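Local coordinates for Pre-mRNA splicing helicase-like protein (Chaetomium thermophilum, PDB 4RVQ) that probably serves as a spliceosomal RNA helicase in pre-mRNA splicing, here represented by its PWI-like domain, a likely protein-interaction module, at residues V92-R97 with E111-S116. Numbering follows the deposited sequence. Where two conformers were deposited one is given.
Sequences VVWLTR and EREMAS. With EDO (1,2-ethanediol), chain F; EDO (1,2-ethanediol), chain G.
An antiparallel helical hairpin of the PWI-like domain, formed by helices 89-99 and 104-116, is joined here by the indole of W94 packed against M114 and E113, with a salt bridge from R97 alongside. The axes of the 92-97 and 111-116 segments come within 11.0 Å of each other, at 164° between their directions, a separation bridged by side chains. M114 CG sits 3.2 Å above the indole plane of W94, offset toward the rim, with W94 CE3 3.5 Å away. The two side chains run past each other in opposite directions, and the bend at M114 chi3 (72°) brings CE back to 3.9 Å from W94 CB. M114 SD makes an oblique Met-aromatic contact, 5.2 Å from the centroid of the five-membered ring of W94. On the other side of the ring lies C1 of a 1,2-ethanediol, probably from the crystallisation liquor; a second such molecule accepts a hydrogen bond from W94 NE1 through O1. E113 OE1 reaches the ring edge in plane, 3.5 Å from W94 CH2, its carboxylate nearly perpendicular to the indole. E113 OE1 also accepts the somewhat bent hydrogen bond (N-H...O 148°) of the salt bridge from R97 NH1 at 2.8 Å, nearly in line with its C-O bond. The R97 chain, extended from CG to NE, carries the guanidinium across to E113, and a water bridges R97 NH2 to E113 OE2, so both carboxylate oxygens are tied to the arginine. Deeper in the domain, L95 CD2 meets M114 CE loosely at 4.3 Å. I122 of helix 120-127 touches both L95 and M114, while helix 35-50 packs through L46 and L49 against T96, V92 and V93.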
ATOM      1  N   VAL A  92       1.957   0.106  -2.558  1.00  6.27           N
ATOM      2  CA  VAL A  92       1.983  -0.134  -1.128  1.00  7.07           C
ATOM      3  C   VAL A  92       2.850  -1.352  -0.800  1.00  5.95           C
ATOM      4  O   VAL A  92       3.693  -1.302   0.103  1.00  6.89           O
ATOM      5  CB  VAL A  92       0.562  -0.306  -0.578  1.00  7.13           C
ATOM      6  CG1 VAL A  92       0.570  -0.695   0.916  1.00  8.46           C
ATOM      7  CG2 VAL A  92      -0.207   0.992  -0.727  1.00  8.34           C
ATOM      8  N   VAL A  93       2.669  -2.450  -1.498  1.00  6.01           N
ATOM      9  CA  VAL A  93       3.383  -3.673  -1.190  0.78  6.06           C
ATOM     10  C   VAL A  93       4.879  -3.479  -1.457  1.00  6.24           C
ATOM     11  O   VAL A  93       5.732  -3.781  -0.608  1.00  6.94           O
ATOM     12  CB  VAL A  93       2.821  -4.856  -2.023  0.78  8.48           C
ATOM     13  CG1 VAL A  93       3.713  -6.034  -1.932  0.78  9.45           C
ATOM     14  CG2 VAL A  93       1.393  -5.224  -1.574  0.78  9.23           C
ATOM     15  N   TRP A  94       5.224  -3.049  -2.669  1.00  5.88           N
ATOM     16  CA  TRP A  94       6.607  -2.993  -3.058  1.00  5.60           C
ATOM     17  C   TRP A  94       7.379  -1.891  -2.385  1.00  5.90           C
ATOM     18  O   TRP A  94       8.547  -2.079  -2.012  1.00  6.79           O
ATOM     19  CB  TRP A  94       6.737  -2.923  -4.585  1.00  5.68           C
ATOM     20  CG  TRP A  94       6.402  -4.242  -5.218  1.00  6.18           C
ATOM     21  CD1 TRP A  94       5.254  -4.606  -5.842  1.00  7.17           C
ATOM     22  CD2 TRP A  94       7.260  -5.365  -5.294  1.00  7.09           C
ATOM     23  NE1 TRP A  94       5.344  -5.872  -6.294  1.00  8.86           N
ATOM     24  CE2 TRP A  94       6.566  -6.385  -5.973  1.00  8.61           C
ATOM     25  CE3 TRP A  94       8.560  -5.615  -4.860  1.00  8.68           C
ATOM     26  CZ2 TRP A  94       7.130  -7.615  -6.216  1.00 11.15           C
ATOM     27  CZ3 TRP A  94       9.124  -6.851  -5.106  1.00 10.88           C
ATOM     28  CH2 TRP A  94       8.406  -7.849  -5.754  1.00 11.96           C
ATOM     29  N   LEU A  95       6.820  -0.695  -2.282  1.00  5.79           N
ATOM     30  CA  LEU A  95       7.531   0.393  -1.666  1.00  5.81           C
ATOM     31  C   LEU A  95       7.686   0.233  -0.161  1.00  5.84           C
ATOM     32  O   LEU A  95       8.678   0.705   0.402  1.00  6.35           O
ATOM     33  CB  LEU A  95       6.933   1.743  -2.008  1.00  6.84           C
ATOM     34  CG  LEU A  95       6.989   2.141  -3.479  1.00  6.22           C
ATOM     35  CD1 LEU A  95       6.176   3.369  -3.744  1.00  8.19           C
ATOM     36  CD2 LEU A  95       8.431   2.251  -3.946  1.00  9.20           C
ATOM     37  N   THR A  96       6.730  -0.419   0.506  1.00  6.31           N
ATOM     38  CA  THR A  96       6.909  -0.729   1.918  1.00  5.56           C
ATOM     39  C   THR A  96       8.115  -1.669   2.076  1.00  6.46           C
ATOM     40  O   THR A  96       8.979  -1.485   2.938  1.00  7.42           O
ATOM     41  CB  THR A  96       5.647  -1.324   2.530  1.00  5.96           C
ATOM     42  OG1 THR A  96       4.598  -0.349   2.451  1.00  6.52           O
ATOM     43  CG2 THR A  96       5.861  -1.704   3.965  1.00  6.07           C
ATOM     44  N   ARG A  97       8.159  -2.727   1.265  1.00  6.39           N
ATOM     45  CA  ARG A  97       9.253  -3.657   1.308  1.00  7.11           C
ATOM     46  C   ARG A  97      10.578  -2.950   1.009  1.00  6.49           C
ATOM     47  O   ARG A  97      11.584  -3.145   1.710  1.00  7.44           O
ATOM     48  CB  ARG A  97       9.023  -4.809   0.333  1.00  8.58           C
ATOM     49  CG  ARG A  97      10.039  -5.904   0.496  1.00 11.78           C
ATOM     50  CD  ARG A  97       9.822  -7.063  -0.496  1.00 12.23           C
ATOM     51  NE  ARG A  97      10.985  -7.935  -0.475  1.00 13.06           N
ATOM     52  CZ  ARG A  97      11.353  -8.735  -1.465  1.00 12.86           C
ATOM     53  NH1 ARG A  97      10.591  -8.858  -2.520  1.00 14.52           N
ATOM     54  NH2 ARG A  97      12.490  -9.406  -1.393  1.00 17.30           N
ATOM     55  N   GLU A 111      14.502  -4.050  -6.378  1.00  7.11           N
ATOM     56  CA  GLU A 111      14.424  -3.207  -7.561  1.00  7.49           C
ATOM     57  C   GLU A 111      14.357  -4.047  -8.831  1.00  7.22           C
ATOM     58  O   GLU A 111      13.586  -3.703  -9.766  1.00  8.01           O
ATOM     59  CB  GLU A 111      15.612  -2.234  -7.570  1.00  7.02           C
ATOM     60  CG  GLU A 111      15.517  -1.208  -6.471  1.00  7.07           C
ATOM     61  CD  GLU A 111      16.794  -0.460  -6.132  1.00  7.47           C
ATOM     62  OE1 GLU A 111      17.878  -0.751  -6.659  1.00  9.26           O
ATOM     63  OE2 GLU A 111      16.704   0.469  -5.296  1.00  9.01           O
ATOM     64  N   ARG A 112      15.144  -5.111  -8.920  1.00  7.09           N
ATOM     65  CA  ARG A 112      15.077  -5.989 -10.076  1.00  7.11           C
ATOM     66  C   ARG A 112      13.715  -6.667 -10.151  1.00  7.07           C
ATOM     67  O   ARG A 112      13.127  -6.758 -11.252  1.00  8.12           O
ATOM     68  CB  ARG A 112      16.164  -7.045 -10.022  1.00  8.60           C
ATOM     69  CG  ARG A 112      17.554  -6.543 -10.185  1.00 10.73           C
ATOM     70  CD  ARG A 112      18.491  -7.726 -10.155  1.00 15.69           C
ATOM     71  NE  ARG A 112      19.832  -7.376 -10.515  1.00 17.45           N
ATOM     72  CZ  ARG A 112      20.573  -8.032 -11.403  1.00 15.55           C
ATOM     73  NH1 ARG A 112      20.124  -9.139 -12.005  1.00 18.17           N
ATOM     74  NH2 ARG A 112      21.789  -7.604 -11.645  1.00 19.42           N
ATOM     75  N   GLU A 113      13.199  -7.135  -9.015  1.00  7.76           N
ATOM     76  CA  GLU A 113      11.890  -7.782  -9.023  1.00  7.90           C
ATOM     77  C   GLU A 113      10.794  -6.824  -9.450  1.00  6.89           C
ATOM     78  O   GLU A 113       9.909  -7.210 -10.235  1.00  8.11           O
ATOM     79  CB  GLU A 113      11.570  -8.386  -7.643  1.00  9.02           C
ATOM     80  CG  GLU A 113      12.447  -9.596  -7.302  1.00 12.13           C
ATOM     81  CD  GLU A 113      12.172 -10.199  -5.921  1.00 15.00           C
ATOM     82  OE1 GLU A 113      11.385  -9.649  -5.134  1.00 18.60           O
ATOM     83  OE2 GLU A 113      12.779 -11.267  -5.605  0.76 13.39           O
ATOM     84  N   MET A 114      10.841  -5.595  -8.979  1.00  6.76           N
ATOM     85  CA  MET A 114       9.874  -4.610  -9.412  1.00  7.00           C
ATOM     86  C   MET A 114       9.929  -4.415 -10.911  1.00  6.92           C
ATOM     87  O   MET A 114       8.892  -4.367 -11.567  1.00  7.39           O
ATOM     88  CB  MET A 114      10.110  -3.296  -8.676  1.00  6.69           C
ATOM     89  CG  MET A 114       9.685  -3.321  -7.207  1.00  7.20           C
ATOM     90  SD  MET A 114      10.051  -1.853  -6.260  1.00  7.68           S
ATOM     91  CE  MET A 114       8.866  -0.763  -6.958  1.00  8.49           C
ATOM     92  N   ALA A 115      11.122  -4.269 -11.490  1.00  7.08           N
ATOM     93  CA  ALA A 115      11.245  -4.100 -12.938  1.00  7.37           C
ATOM     94  C   ALA A 115      10.627  -5.324 -13.634  1.00  7.56           C
ATOM     95  O   ALA A 115       9.946  -5.179 -14.653  1.00  8.22           O
ATOM     96  CB  ALA A 115      12.717  -3.936 -13.349  1.00  8.36           C
ATOM     97  N   SER A 116      10.881  -6.528 -13.118  1.00  7.20           N
ATOM     98  CA  SER A 116      10.375  -7.750 -13.739  0.70  8.07           C
ATOM     99  C   SER A 116       8.847  -7.808 -13.705  1.00  8.52           C
ATOM    100  O   SER A 116       8.239  -8.471 -14.564  1.00 10.61           O
ATOM    101  CB  SER A 116      10.929  -8.990 -13.037  0.70  9.05           C
ATOM    102  OG  SER A 116      10.220  -9.318 -11.858  0.70  9.42           O
TER
HETATM  103  C1  EDO F 505       6.672  -8.111  -2.658  0.77 12.44           C
HETATM  104  O1  EDO F 505       7.694  -9.024  -2.328  0.77 15.01           O
HETATM  105  C2  EDO F 505       5.483  -8.861  -3.231  0.77 20.42           C
HETATM  106  O2  EDO F 505       4.921  -9.639  -2.166  0.77 25.21           O
HETATM  107  C1  EDO G 506       1.760  -7.863  -6.451  0.58 37.03           C
HETATM  108  O1  EDO G 506       3.140  -8.142  -6.725  0.58 37.03           O
HETATM  109  C2  EDO G 506       1.689  -6.647  -5.535  0.58 34.24           C
HETATM  110  O2  EDO G 506       0.429  -5.987  -5.680  0.58 35.52           O
HETATM  111  O   HOH W   1      12.884 -11.691  -2.999  1.00 17.93           O